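Local coordinates for protein internalin C2 (Listeria monocytogenes serotype 4b str. F2365, PDB 4FHO) that is an internalin of the leucine-rich repeat family, probably displayed at the bacterial surface and inferred to take part in host-cell adhesion or invasion, at residues I72-K77 with T94-S99. Sequence-based numbering, arbitrary orientation. Where two conformers were deposited one is given.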
loop_
_atom_site.group_PDB
_atom_site.type_symbol
_atom_site.label_atom_id
_atom_site.label_comp_id
_atom_site.label_asym_id
_atom_site.label_seq_id
_atom_site.Cartn_x
_atom_site.Cartn_y
_atom_site.Cartn_z
ATOM N N ILE A 72 13.663 1.416 -2.817
ATOM C CA ILE A 72 13.028 2.104 -1.687
ATOM C C ILE A 72 11.565 2.470 -2.001
ATOM O O ILE A 72 10.702 2.291 -1.150
ATOM C CB ILE A 72 13.842 3.370 -1.299
ATOM C CG1 ILE A 72 15.153 2.969 -0.612
ATOM C CG2 ILE A 72 13.077 4.291 -0.357
ATOM C CD1 ILE A 72 16.137 4.110 -0.448
ATOM N N GLY A 73 11.307 2.984 -3.203
ATOM C CA GLY A 73 9.967 3.414 -3.638
ATOM C C GLY A 73 9.567 2.752 -4.945
ATOM O O GLY A 73 10.352 2.740 -5.891
ATOM N N LEU A 74 8.358 2.194 -4.998
ATOM C CA LEU A 74 7.824 1.572 -6.205
ATOM C C LEU A 74 6.428 2.135 -6.477
ATOM O O LEU A 74 5.524 1.960 -5.672
ATOM C CB LEU A 74 7.811 0.034 -6.051
ATOM C CG LEU A 74 7.518 -0.808 -7.296
ATOM C CD1 LEU A 74 8.431 -0.486 -8.487
ATOM C CD2 LEU A 74 7.611 -2.276 -6.932
ATOM N N GLU A 75 6.291 2.825 -7.608
ATOM C CA GLU A 75 5.077 3.523 -7.988
ATOM C C GLU A 75 4.547 2.821 -9.235
ATOM O O GLU A 75 5.081 3.007 -10.341
ATOM C CB GLU A 75 5.380 5.010 -8.231
ATOM C CG GLU A 75 5.911 5.735 -7.004
ATOM C CD GLU A 75 6.273 7.202 -7.252
ATOM O OE1 GLU A 75 6.537 7.604 -8.413
ATOM O OE2 GLU A 75 6.305 7.961 -6.258
ATOM N N LEU A 76 3.507 2.010 -9.043
ATOM C CA LEU A 76 2.942 1.171 -10.105
ATOM C C LEU A 76 1.427 1.317 -10.214
ATOM O O LEU A 76 0.741 0.392 -10.694
ATOM C CB LEU A 76 3.352 -0.286 -9.884
ATOM C CG LEU A 76 4.842 -0.614 -10.038
ATOM C CD1 LEU A 76 5.157 -2.050 -9.627
ATOM C CD2 LEU A 76 5.352 -0.356 -11.446
ATOM N N LYS A 77 0.916 2.496 -9.833
ATOM C CA LYS A 77 -0.508 2.828 -9.935
ATOM C C LYS A 77 -1.063 2.660 -11.364
ATOM O O LYS A 77 -0.397 3.000 -12.346
ATOM C CB LYS A 77 -0.801 4.259 -9.400
ATOM C CG LYS A 77 -2.226 4.768 -9.608
ATOM C CD LYS A 77 -2.503 6.087 -8.884
ATOM C CE LYS A 77 -3.994 6.388 -8.896
ATOM N NZ LYS A 77 -4.303 7.806 -8.561
ATOM N N THR A 94 10.152 0.954 1.202
ATOM C CA THR A 94 9.335 1.691 2.207
ATOM C C THR A 94 8.015 2.277 1.656
ATOM O O THR A 94 7.121 2.574 2.436
ATOM C CB THR A 94 10.133 2.828 2.888
ATOM O OG1 THR A 94 10.492 3.832 1.941
ATOM C CG2 THR A 94 11.399 2.294 3.552
ATOM N N GLU A 95 7.948 2.462 0.335
ATOM C CA GLU A 95 6.808 3.055 -0.356
ATOM C C GLU A 95 6.413 2.112 -1.482
ATOM O O GLU A 95 7.198 1.885 -2.405
ATOM C CB GLU A 95 7.185 4.441 -0.893
ATOM C CG GLU A 95 6.084 5.144 -1.682
ATOM C CD GLU A 95 6.430 5.375 -3.153
ATOM O OE1 GLU A 95 7.085 6.399 -3.477
ATOM O OE2 GLU A 95 6.016 4.547 -3.996
ATOM N N LEU A 96 5.210 1.545 -1.389
ATOM C CA LEU A 96 4.665 0.648 -2.425
ATOM C C LEU A 96 3.272 1.134 -2.854
ATOM O O LEU A 96 2.355 1.133 -2.049
ATOM C CB LEU A 96 4.611 -0.783 -1.896
ATOM C CG LEU A 96 4.151 -1.887 -2.835
ATOM C CD1 LEU A 96 4.944 -1.934 -4.144
ATOM C CD2 LEU A 96 4.246 -3.197 -2.069
ATOM N N GLU A 97 3.147 1.568 -4.108
ATOM C CA GLU A 97 1.892 2.106 -4.655
ATOM C C GLU A 97 1.411 1.174 -5.750
ATOM O O GLU A 97 1.994 1.120 -6.834
ATOM C CB GLU A 97 2.080 3.526 -5.193
ATOM C CG GLU A 97 2.446 4.548 -4.109
ATOM C CD GLU A 97 2.742 5.950 -4.666
ATOM O OE1 GLU A 97 2.123 6.363 -5.673
ATOM O OE2 GLU A 97 3.598 6.647 -4.088
ATOM N N LEU A 98 0.354 0.425 -5.443
ATOM C CA LEU A 98 -0.224 -0.574 -6.335
ATOM C C LEU A 98 -1.679 -0.326 -6.692
ATOM O O LEU A 98 -2.327 -1.212 -7.272
ATOM C CB LEU A 98 -0.041 -1.950 -5.697
ATOM C CG LEU A 98 1.390 -2.476 -5.623
ATOM C CD1 LEU A 98 1.382 -3.760 -4.818
ATOM C CD2 LEU A 98 1.952 -2.703 -7.021
ATOM N N SER A 99 -2.176 0.877 -6.380
ATOM C CA SER A 99 -3.551 1.318 -6.669
ATOM C C SER A 99 -4.021 1.005 -8.108
ATOM O O SER A 99 -3.298 1.272 -9.052
ATOM C CB SER A 99 -3.661 2.835 -6.413
ATOM O OG SER A 99 -4.877 3.372 -6.914
HETATM O O HOH W 1 2.075 5.108 -8.438
#
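Leu74 and Leu96 share one rotamer, CG anti to the backbone N (chi1 -170° and -177°), so they lie side by side and point the same way, Leu74 CD2 meeting Leu96 CD1 at 3.9 Å. Leu76 and Leu98 repeat this pairing with CG beside the backbone N instead, and Leu98 CD2 rests near Leu76 CB. On the face bearing the glutamates, Glu75 and Glu97 run extended and alongside each other, whereas Glu95 bends at chi2 (-116°) and crosses Glu75 obliquely. Its carboxylate leans over the groove between the strands, beside Gly73, with Glu95 OE2 3.2 Å from Glu75 CG and Glu95 OE1 3.3 Å from Glu75 OE2. In this conformer of Glu95 the three carboxylates would be expected to repel, which might raise a pKa. A water bridges Glu97 OE1, to which it donates, and Lys77 N, from which it accepts. The strands run parallel, Leu74 opposite Leu96: Leu74 N donates to Glu95 O (2.9 Å), Glu97 N to Leu74 O almost along the C=O axis (2.9 Å), and Leu76 N to Glu97 O (2.8 Å). Ile72 O accepts from both Thr94 N and Glu95 N. Beyond the strands, Asn101 ND2 hydrogen-bonds both Leu76 O and Leu98 O, tying consecutive turns together. Parallel strands in sequential order, inward-facing leucines stacked in register and an asparagine bonding to the backbone characterise the leucine-rich repeat solenoid of internalins.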